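Local coordinates for uncharacterized protein (Legionella longbeachae NSW150, PDB 4JZA) that probably removes phosphate from phosphoinositide lipids, most likely the 3-phosphate of phosphatidylinositol 3-phosphate, as a Legionella enzyme acting on host lipid metabolism, at residues I413-I418 and S533-I538; N465-M470 and Y475-Y480; K482-L487 and S510-A515. All coordinates share one frame; numbering follows the deposited sequence.

Interaction 1. Residues I413-I418 and S533-I538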
loop_
_atom_site.group_PDB
_atom_site.type_symbol
_atom_site.label_atom_id
_atom_site.label_comp_id
_atom_site.label_asym_id
_atom_site.label_seq_id
_atom_site.Cartn_x
_atom_site.Cartn_y
_atom_site.Cartn_z
ATOM N N ILE A 413 24.216 12.235 -8.139
ATOM C CA ILE A 413 24.307 11.230 -7.086
ATOM C C ILE A 413 23.012 10.470 -6.939
ATOM O O ILE A 413 21.923 11.033 -7.106
ATOM C CB ILE A 413 24.717 11.857 -5.760
ATOM C CG1 ILE A 413 25.063 10.756 -4.760
ATOM C CG2 ILE A 413 23.644 12.798 -5.221
ATOM C CD1 ILE A 413 25.923 11.266 -3.635
ATOM N N LEU A 414 23.143 9.168 -6.691
ATOM C CA LEU A 414 22.024 8.306 -6.246
ATOM C C LEU A 414 22.313 7.840 -4.832
ATOM O O LEU A 414 22.995 6.839 -4.603
ATOM C CB LEU A 414 21.877 7.094 -7.158
ATOM C CG LEU A 414 20.564 6.318 -7.203
ATOM C CD1 LEU A 414 20.617 5.171 -8.209
ATOM C CD2 LEU A 414 20.218 5.811 -5.826
ATOM N N GLN A 415 21.827 8.604 -3.868
ATOM C CA GLN A 415 22.123 8.334 -2.477
ATOM C C GLN A 415 21.001 7.539 -1.838
ATOM O O GLN A 415 19.896 8.028 -1.698
ATOM C CB GLN A 415 22.322 9.642 -1.728
ATOM C CG GLN A 415 23.007 9.491 -0.389
ATOM C CD GLN A 415 22.907 10.741 0.441
ATOM O OE1 GLN A 415 21.819 11.237 0.698
ATOM N NE2 GLN A 415 24.042 11.256 0.867
ATOM N N THR A 416 21.290 6.304 -1.459
ATOM C CA THR A 416 20.276 5.453 -0.877
ATOM C C THR A 416 20.534 5.219 0.595
ATOM O O THR A 416 21.655 4.974 1.012
ATOM C CB THR A 416 20.191 4.095 -1.587
ATOM O OG1 THR A 416 21.403 3.372 -1.380
ATOM C CG2 THR A 416 19.967 4.284 -3.061
ATOM N N LEU A 417 19.469 5.288 1.376
ATOM C CA LEU A 417 19.557 5.051 2.799
ATOM C C LEU A 417 18.850 3.758 3.152
ATOM O O LEU A 417 17.777 3.775 3.720
ATOM C CB LEU A 417 18.938 6.220 3.555
ATOM C CG LEU A 417 19.570 7.567 3.216
ATOM C CD1 LEU A 417 18.825 8.720 3.856
ATOM C CD2 LEU A 417 21.037 7.588 3.602
ATOM N N ILE A 418 19.459 2.635 2.800
ATOM C CA ILE A 418 18.874 1.337 3.085
ATOM C C ILE A 418 19.902 0.385 3.674
ATOM O O ILE A 418 21.092 0.626 3.595
ATOM C CB ILE A 418 18.218 0.718 1.839
ATOM C CG1 ILE A 418 19.266 0.158 0.890
ATOM C CG2 ILE A 418 17.354 1.740 1.132
ATOM C CD1 ILE A 418 18.676 -0.382 -0.385
ATOM N N SER A 533 24.663 13.965 4.727
ATOM C CA SER A 533 24.472 15.399 4.486
ATOM C C SER A 533 25.645 15.964 3.724
ATOM O O SER A 533 25.451 16.792 2.838
ATOM C CB SER A 533 24.256 16.190 5.784
ATOM O OG SER A 533 22.937 16.066 6.291
ATOM N N LEU A 534 26.861 15.526 4.050
ATOM C CA LEU A 534 28.075 16.098 3.402
ATOM C C LEU A 534 28.119 15.713 1.915
ATOM O O LEU A 534 28.293 16.571 1.087
ATOM C CB LEU A 534 29.370 15.708 4.143
ATOM C CG LEU A 534 29.518 16.408 5.502
ATOM C CD1 LEU A 534 30.612 15.750 6.304
ATOM C CD2 LEU A 534 29.781 17.900 5.400
ATOM N N GLU A 535 27.856 14.447 1.595
ATOM C CA GLU A 535 27.694 14.020 0.232
ATOM C C GLU A 535 26.737 14.921 -0.518
ATOM O O GLU A 535 27.026 15.282 -1.656
ATOM C CB GLU A 535 27.176 12.606 0.164
ATOM C CG GLU A 535 28.182 11.601 0.663
ATOM C CD GLU A 535 27.647 10.169 0.739
ATOM O OE1 GLU A 535 26.473 9.863 0.348
ATOM O OE2 GLU A 535 28.442 9.331 1.217
ATOM N N GLN A 536 25.612 15.292 0.094
ATOM C CA GLN A 536 24.629 16.124 -0.613
ATOM C C GLN A 536 25.165 17.508 -0.739
ATOM O O GLN A 536 24.925 18.170 -1.735
ATOM C CB GLN A 536 23.288 16.221 0.098
ATOM C CG GLN A 536 22.545 14.919 0.209
ATOM C CD GLN A 536 21.825 14.551 -1.026
ATOM O OE1 GLN A 536 21.754 15.343 -1.964
ATOM N NE2 GLN A 536 21.276 13.332 -1.054
ATOM N N LEU A 537 25.846 17.978 0.288
ATOM C CA LEU A 537 26.361 19.341 0.262
ATOM C C LEU A 537 27.489 19.443 -0.766
ATOM O O LEU A 537 27.601 20.437 -1.474
ATOM C CB LEU A 537 26.827 19.769 1.638
ATOM C CG LEU A 537 25.685 20.099 2.625
ATOM C CD1 LEU A 537 26.295 20.264 4.000
ATOM C CD2 LEU A 537 24.811 21.325 2.300
ATOM N N ILE A 538 28.290 18.395 -0.885
ATOM C CA ILE A 538 29.306 18.344 -1.901
ATOM C C ILE A 538 28.701 18.455 -3.285
ATOM O O ILE A 538 29.071 19.341 -4.050
ATOM C CB ILE A 538 30.169 17.080 -1.752
ATOM C CG1 ILE A 538 31.071 17.236 -0.520
ATOM C CG2 ILE A 538 31.065 16.859 -2.963
ATOM C CD1 ILE A 538 31.557 15.910 0.057
#
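Two acceptors hold the amide nitrogen of Gln415: Glu535 OE1, 2.8 Å from Gln415 NE2 with an almost straight N-H...O angle of 174°, and the backbone oxygen of Ser532. The bond joins strand 412-416, an inner strand of the mixed sheet of this alpha/beta fold, to helix 524-542, which lies over it nearly antiparallel in the long beta-alpha-beta crossover from strand 462-465 to strand 545-549. The axes of the two short segments come within 10.2 Å.

Gln415 reaches the helix because CG is anti to the backbone N (chi1 -164°) and the chain beyond it is extended. Its other amide atom is used as well: Gln536 NE2 donates to Gln415 OE1 over 2.8 Å, coming from well above the carbonyl plane rather than within it, with the two amides nearly perpendicular. With donor and acceptor both engaged, the rotation of the buried Gln415 amide is fixed. Each helix partner has further bonds: Gln536 OE1 meets Ser546 OG on the neighbouring strand, and Glu535 OE2 meets Tyr508 OH. The buried carboxylate therefore has polar partners at both oxygens, which probably stabilise its negative charge. Beside this network the contact is apolar, the methyl Ile413 CD1 resting 4.2 Å from Glu535 CB.

Interaction 2. Residues N465-M470 and Y475-Y480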
loop_
_atom_site.group_PDB
_atom_site.type_symbol
_atom_site.label_atom_id
_atom_site.label_comp_id
_atom_site.label_asym_id
_atom_site.label_seq_id
_atom_site.Cartn_x
_atom_site.Cartn_y
_atom_site.Cartn_z
ATOM N N ASN A 465 25.448 4.348 -0.617
ATOM C CA ASN A 465 24.473 3.753 0.270
ATOM C C ASN A 465 24.919 3.810 1.726
ATOM O O ASN A 465 26.058 3.479 2.014
ATOM C CB ASN A 465 24.252 2.295 -0.063
ATOM C CG ASN A 465 23.179 1.707 0.782
ATOM O OD1 ASN A 465 23.424 0.850 1.622
ATOM N ND2 ASN A 465 21.991 2.231 0.630
ATOM N N HIS A 466 24.004 4.180 2.630
ATOM C CA HIS A 466 24.315 4.326 4.044
ATOM C C HIS A 466 23.452 3.472 4.892
ATOM O O HIS A 466 22.314 3.831 5.225
ATOM C CB HIS A 466 24.200 5.758 4.468
ATOM C CG HIS A 466 25.163 6.633 3.749
ATOM N ND1 HIS A 466 26.522 6.515 3.916
ATOM C CD2 HIS A 466 24.968 7.574 2.807
ATOM C CE1 HIS A 466 27.121 7.384 3.131
ATOM N NE2 HIS A 466 26.198 8.044 2.452
ATOM N N PRO A 467 23.984 2.302 5.230
ATOM C CA PRO A 467 23.225 1.397 6.033
ATOM C C PRO A 467 23.333 1.894 7.429
ATOM O O PRO A 467 24.266 2.600 7.736
ATOM C CB PRO A 467 23.952 0.065 5.837
ATOM C CG PRO A 467 25.345 0.424 5.479
ATOM C CD PRO A 467 25.241 1.712 4.742
ATOM N N TYR A 468 22.352 1.572 8.249
ATOM C CA TYR A 468 22.415 1.837 9.691
ATOM C C TYR A 468 21.381 0.884 10.350
ATOM O O TYR A 468 20.194 1.192 10.467
ATOM C CB TYR A 468 22.196 3.323 10.054
ATOM C CG TYR A 468 22.396 3.561 11.527
ATOM C CD1 TYR A 468 23.604 3.247 12.122
ATOM C CD2 TYR A 468 21.380 4.049 12.339
ATOM C CE1 TYR A 468 23.811 3.413 13.477
ATOM C CE2 TYR A 468 21.574 4.225 13.707
ATOM C CZ TYR A 468 22.793 3.901 14.262
ATOM O OH TYR A 468 23.062 4.044 15.582
ATOM N N ASN A 469 21.857 -0.294 10.735
ATOM C CA ASN A 469 20.993 -1.373 11.171
ATOM C C ASN A 469 21.671 -2.260 12.253
ATOM O O ASN A 469 22.906 -2.309 12.362
ATOM C CB ASN A 469 20.588 -2.188 9.945
ATOM C CG ASN A 469 19.450 -3.149 10.241
ATOM O OD1 ASN A 469 18.525 -2.844 11.033
ATOM N ND2 ASN A 469 19.534 -4.360 9.646
HETATM N N MSE A 470 20.857 -2.921 13.070
HETATM C CA MSE A 470 21.341 -3.778 14.146
HETATM C C MSE A 470 20.827 -5.167 13.933
HETATM O O MSE A 470 19.621 -5.361 13.771
HETATM C CB MSE A 470 20.779 -3.234 15.460
HETATM C CG MSE A 470 21.240 -4.014 16.691
HETATM SE SE MSE A 470 23.197 -3.869 16.931
HETATM C CE MSE A 470 23.156 -2.339 18.188
ATOM N N TYR A 475 25.445 -2.504 11.812
ATOM C CA TYR A 475 25.825 -2.328 10.387
ATOM C C TYR A 475 25.799 -0.844 10.072
ATOM O O TYR A 475 24.813 -0.166 10.399
ATOM C CB TYR A 475 24.838 -3.020 9.458
ATOM C CG TYR A 475 24.882 -4.520 9.491
ATOM C CD1 TYR A 475 24.186 -5.237 10.469
ATOM C CD2 TYR A 475 25.594 -5.235 8.519
ATOM C CE1 TYR A 475 24.221 -6.616 10.500
ATOM C CE2 TYR A 475 25.630 -6.616 8.541
ATOM C CZ TYR A 475 24.946 -7.306 9.536
ATOM O OH TYR A 475 24.988 -8.687 9.560
ATOM N N TYR A 476 26.868 -0.334 9.473
ATOM C CA TYR A 476 27.029 1.094 9.223
ATOM C C TYR A 476 27.995 1.318 8.077
ATOM O O TYR A 476 28.588 0.375 7.584
ATOM C CB TYR A 476 27.533 1.807 10.469
ATOM C CG TYR A 476 28.824 1.252 10.998
ATOM C CD1 TYR A 476 28.841 0.097 11.752
ATOM C CD2 TYR A 476 30.026 1.882 10.743
ATOM C CE1 TYR A 476 30.022 -0.414 12.239
ATOM C CE2 TYR A 476 31.210 1.377 11.226
ATOM C CZ TYR A 476 31.201 0.228 11.972
ATOM O OH TYR A 476 32.378 -0.273 12.454
ATOM N N THR A 477 28.132 2.556 7.622
ATOM C CA THR A 477 29.099 2.832 6.572
ATOM C C THR A 477 30.513 2.679 7.113
ATOM O O THR A 477 30.882 3.294 8.100
ATOM C CB THR A 477 28.949 4.258 6.030
ATOM O OG1 THR A 477 27.564 4.593 5.934
ATOM C CG2 THR A 477 29.570 4.366 4.668
ATOM N N GLN A 478 31.307 1.868 6.436
ATOM C CA GLN A 478 32.679 1.627 6.836
ATOM C C GLN A 478 33.557 2.817 6.495
ATOM O O GLN A 478 33.248 3.581 5.591
ATOM C CB GLN A 478 33.214 0.358 6.176
ATOM C CG GLN A 478 32.441 -0.899 6.530
ATOM C CD GLN A 478 32.502 -1.232 8.009
ATOM O OE1 GLN A 478 33.509 -1.721 8.504
ATOM N NE2 GLN A 478 31.414 -0.979 8.717
ATOM N N ALA A 479 34.658 2.965 7.215
ATOM C CA ALA A 479 35.606 4.033 6.956
ATOM C C ALA A 479 36.188 3.868 5.563
ATOM O O ALA A 479 36.445 4.838 4.862
ATOM C CB ALA A 479 36.705 4.023 7.997
ATOM N N TYR A 480 36.388 2.617 5.180
ATOM C CA TYR A 480 37.107 2.239 3.976
ATOM C C TYR A 480 36.191 2.026 2.771
ATOM O O TYR A 480 36.597 1.444 1.773
ATOM C CB TYR A 480 37.927 0.978 4.243
ATOM C CG TYR A 480 37.087 -0.243 4.528
ATOM C CD1 TYR A 480 36.654 -1.061 3.499
ATOM C CD2 TYR A 480 36.720 -0.573 5.820
ATOM C CE1 TYR A 480 35.881 -2.175 3.747
ATOM C CE2 TYR A 480 35.949 -1.687 6.080
ATOM C CZ TYR A 480 35.532 -2.484 5.039
ATOM O OH TYR A 480 34.758 -3.594 5.285
#
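Backbone bonds join Asn469 and Tyr475 in both directions: Asn469 N donates to Tyr475 O over 3.0 Å, and Tyr475 N to Asn469 O over 2.6 Å. They form an antiparallel hydrogen-bonded pair, with both side chains on one face of the ribbon and the edge of the Tyr475 ring turned to Asn469 O.

Softer CA-H...O contacts carry the pairing beyond this bridge. Tyr476 CA points at Pro467 O, 3.5 Å away, while Tyr468 CA lies 3.2 Å from Tyr475 O. The Asn469-Tyr475 pair is the base of a small beta-hairpin, strands 469-470 and 474-475, which the chain forms just after strand 462-465, an edge strand of the main sheet.

Among side chains, the polar link is His466 ND1 to Thr477 OG1, 3.0 Å long and close to straight (169°), with the hydroxyl in the imidazole plane. Thr477 places OG1 beside its backbone N (chi1 -40°), where it also bonds Glu528 OE1 of helix 524-542. His466 NE2 engages Glu535 of the same helix, so bonds at both nitrogens fix the ring's rotation.

In van der Waals contact, the Pro467 ring lies against the backbone of Tyr476, with Pro467 CG 3.8 Å from Tyr476 C. The apolar pair is Tyr468, stacked on Trp624, which turns its ring edge at CD1 toward Tyr476 CB.

Interaction 3. Residues K482-L487 and S510-A515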
loop_
_atom_site.group_PDB
_atom_site.type_symbol
_atom_site.label_atom_id
_atom_site.label_comp_id
_atom_site.label_asym_id
_atom_site.label_seq_id
_atom_site.Cartn_x
_atom_site.Cartn_y
_atom_site.Cartn_z
ATOM N N LYS A 482 34.111 1.835 -0.499
ATOM C CA LYS A 482 34.537 2.085 -1.865
ATOM C C LYS A 482 33.864 3.270 -2.530
ATOM O O LYS A 482 34.513 4.062 -3.200
ATOM C CB LYS A 482 34.289 0.841 -2.707
ATOM C CG LYS A 482 35.552 0.122 -3.137
ATOM C CD LYS A 482 35.256 -1.252 -3.712
ATOM C CE LYS A 482 34.059 -1.237 -4.650
ATOM N NZ LYS A 482 34.459 -1.282 -6.081
ATOM N N ASP A 483 32.560 3.396 -2.341
ATOM C CA ASP A 483 31.809 4.459 -2.974
ATOM C C ASP A 483 32.089 5.819 -2.398
ATOM O O ASP A 483 31.896 6.833 -3.083
ATOM C CB ASP A 483 30.328 4.201 -2.863
ATOM C CG ASP A 483 29.895 3.003 -3.660
ATOM O OD1 ASP A 483 30.046 2.982 -4.915
ATOM O OD2 ASP A 483 29.379 2.088 -3.012
ATOM N N SER A 484 32.510 5.845 -1.139
ATOM C CA SER A 484 33.047 7.065 -0.535
ATOM C C SER A 484 34.373 7.482 -1.195
ATOM O O SER A 484 34.558 8.655 -1.551
ATOM C CB SER A 484 33.215 6.870 0.960
ATOM O OG SER A 484 31.949 6.707 1.556
ATOM N N GLN A 485 35.273 6.526 -1.398
ATOM C CA GLN A 485 36.491 6.836 -2.139
ATOM C C GLN A 485 36.183 7.400 -3.520
ATOM O O GLN A 485 36.760 8.423 -3.871
ATOM C CB GLN A 485 37.455 5.639 -2.263
ATOM C CG GLN A 485 37.829 4.925 -0.951
ATOM C CD GLN A 485 38.205 5.866 0.191
ATOM O OE1 GLN A 485 38.722 6.957 -0.034
ATOM N NE2 GLN A 485 37.976 5.427 1.424
ATOM N N SER A 486 35.295 6.780 -4.302
ATOM C CA SER A 486 35.067 7.313 -5.648
ATOM C C SER A 486 34.515 8.699 -5.506
ATOM O O SER A 486 34.843 9.560 -6.334
ATOM C CB SER A 486 34.071 6.549 -6.525
ATOM O OG SER A 486 33.855 5.238 -6.099
ATOM N N LEU A 487 33.676 8.924 -4.484
ATOM C CA LEU A 487 33.123 10.252 -4.324
ATOM C C LEU A 487 34.239 11.264 -3.986
ATOM O O LEU A 487 34.320 12.311 -4.640
ATOM C CB LEU A 487 31.991 10.298 -3.319
ATOM C CG LEU A 487 31.000 11.465 -3.502
ATOM C CD1 LEU A 487 29.971 11.510 -2.408
ATOM C CD2 LEU A 487 31.663 12.814 -3.487
ATOM N N SER A 510 37.147 13.325 7.299
ATOM C CA SER A 510 37.283 13.212 8.760
ATOM C C SER A 510 36.184 12.383 9.440
ATOM O O SER A 510 36.422 11.549 10.292
ATOM C CB SER A 510 37.292 14.614 9.362
ATOM O OG SER A 510 37.341 14.547 10.774
ATOM N N VAL A 511 34.954 12.646 9.066
ATOM C CA VAL A 511 33.830 11.902 9.585
ATOM C C VAL A 511 33.917 10.430 9.146
ATOM O O VAL A 511 33.762 9.526 9.940
ATOM C CB VAL A 511 32.520 12.581 9.140
ATOM C CG1 VAL A 511 31.351 11.754 9.557
ATOM C CG2 VAL A 511 32.423 13.972 9.768
ATOM N N LEU A 512 34.193 10.184 7.887
ATOM C CA LEU A 512 34.420 8.827 7.405
ATOM C C LEU A 512 35.443 8.080 8.257
ATOM O O LEU A 512 35.211 6.938 8.634
ATOM C CB LEU A 512 34.947 8.876 5.985
ATOM C CG LEU A 512 34.403 7.855 5.019
ATOM C CD1 LEU A 512 33.549 8.604 4.021
ATOM C CD2 LEU A 512 35.543 7.178 4.284
ATOM N N GLU A 513 36.577 8.734 8.566
ATOM C CA GLU A 513 37.683 8.094 9.319
ATOM C C GLU A 513 37.417 7.932 10.822
ATOM O O GLU A 513 37.982 7.039 11.469
ATOM C CB GLU A 513 39.013 8.833 9.095
ATOM C CG GLU A 513 39.694 8.501 7.768
ATOM C CD GLU A 513 41.009 9.262 7.573
ATOM O OE1 GLU A 513 41.634 9.653 8.588
ATOM O OE2 GLU A 513 41.407 9.491 6.405
ATOM N N SER A 514 36.524 8.770 11.351
ATOM C CA SER A 514 36.199 8.812 12.770
ATOM C C SER A 514 35.776 7.475 13.346
ATOM O O SER A 514 35.827 7.296 14.559
ATOM C CB SER A 514 35.085 9.804 13.021
ATOM O OG SER A 514 33.874 9.229 12.591
ATOM N N ALA A 515 35.345 6.551 12.494
ATOM C CA ALA A 515 34.985 5.191 12.919
ATOM C C ALA A 515 36.178 4.309 13.361
ATOM O O ALA A 515 35.998 3.396 14.157
ATOM C CB ALA A 515 34.210 4.480 11.810
#
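Helices 482-492 and 501-513, consecutive in the chain, run almost antiparallel here, so that the first turns of one face the last turns of the other, with Ser484 and Leu512 closest at 8.2 Å between CA atoms. The pair is a helical hairpin, met here at its open end, away from the short connection between the helices.

Leu512 points its side chain at the first helix. Its CD1 methyl sits against Ser484, 3.5 Å from Ser484 CB and the same distance from the hydroxyl oxygen. The position of the other methyl, CD2, is uncertain: it is modelled implausibly close to the backbone oxygen of Ala479, and both leucine torsions lie far from staggered values. Its approach to the amide of Gln485, a side chain bent at chi2 (-46°), is doubtful for the same reason.

The Ser484 hydroxyl stands beside its own backbone N (chi1 -66°) and has its polar partner in Tyr508 OH, one turn before Leu512 on the same helix. Serine and tyrosine thus make a polar bridge between the helices next to the methyl contact.

Both helices belong to the connection between strands 462-465 and 545-549 of the main sheet, and the next helix of that connection, 524-542, packs against the second of them: Val511 touches Leu531, and Arg527 bonds the backbone oxygens of Val511 and Leu512.

Between the two segments themselves the contact rests mainly on a methyl against a serine, a van der Waals touch without direction, whereas the Ser484-Tyr508 hydrogen bond beside it is directional and ties the same two helices together.

Overall arrangement
The three contacts lie close together, centres 11 to 13 Å apart, on one side of the chain's centre, and interactions 2 and 3 are both nested in the loop closed by interaction 1. Glu535 links interaction 1 to both others: its OE1 is 2.8 Å from His466 NE2 of interaction 2, and its CG packs 3.6 Å from Leu487 CD1 of interaction 3. Tyr508 joins Glu535 to Ser484. The loop after strand 545-549 carries a Cys-x5-Arg sequence, consistent with a phosphatase P-loop ending at Arg556. Leu417 touches this arginine and His466 O forms a weak bond with it, placing interactions 1 and 2 beside the probable active site.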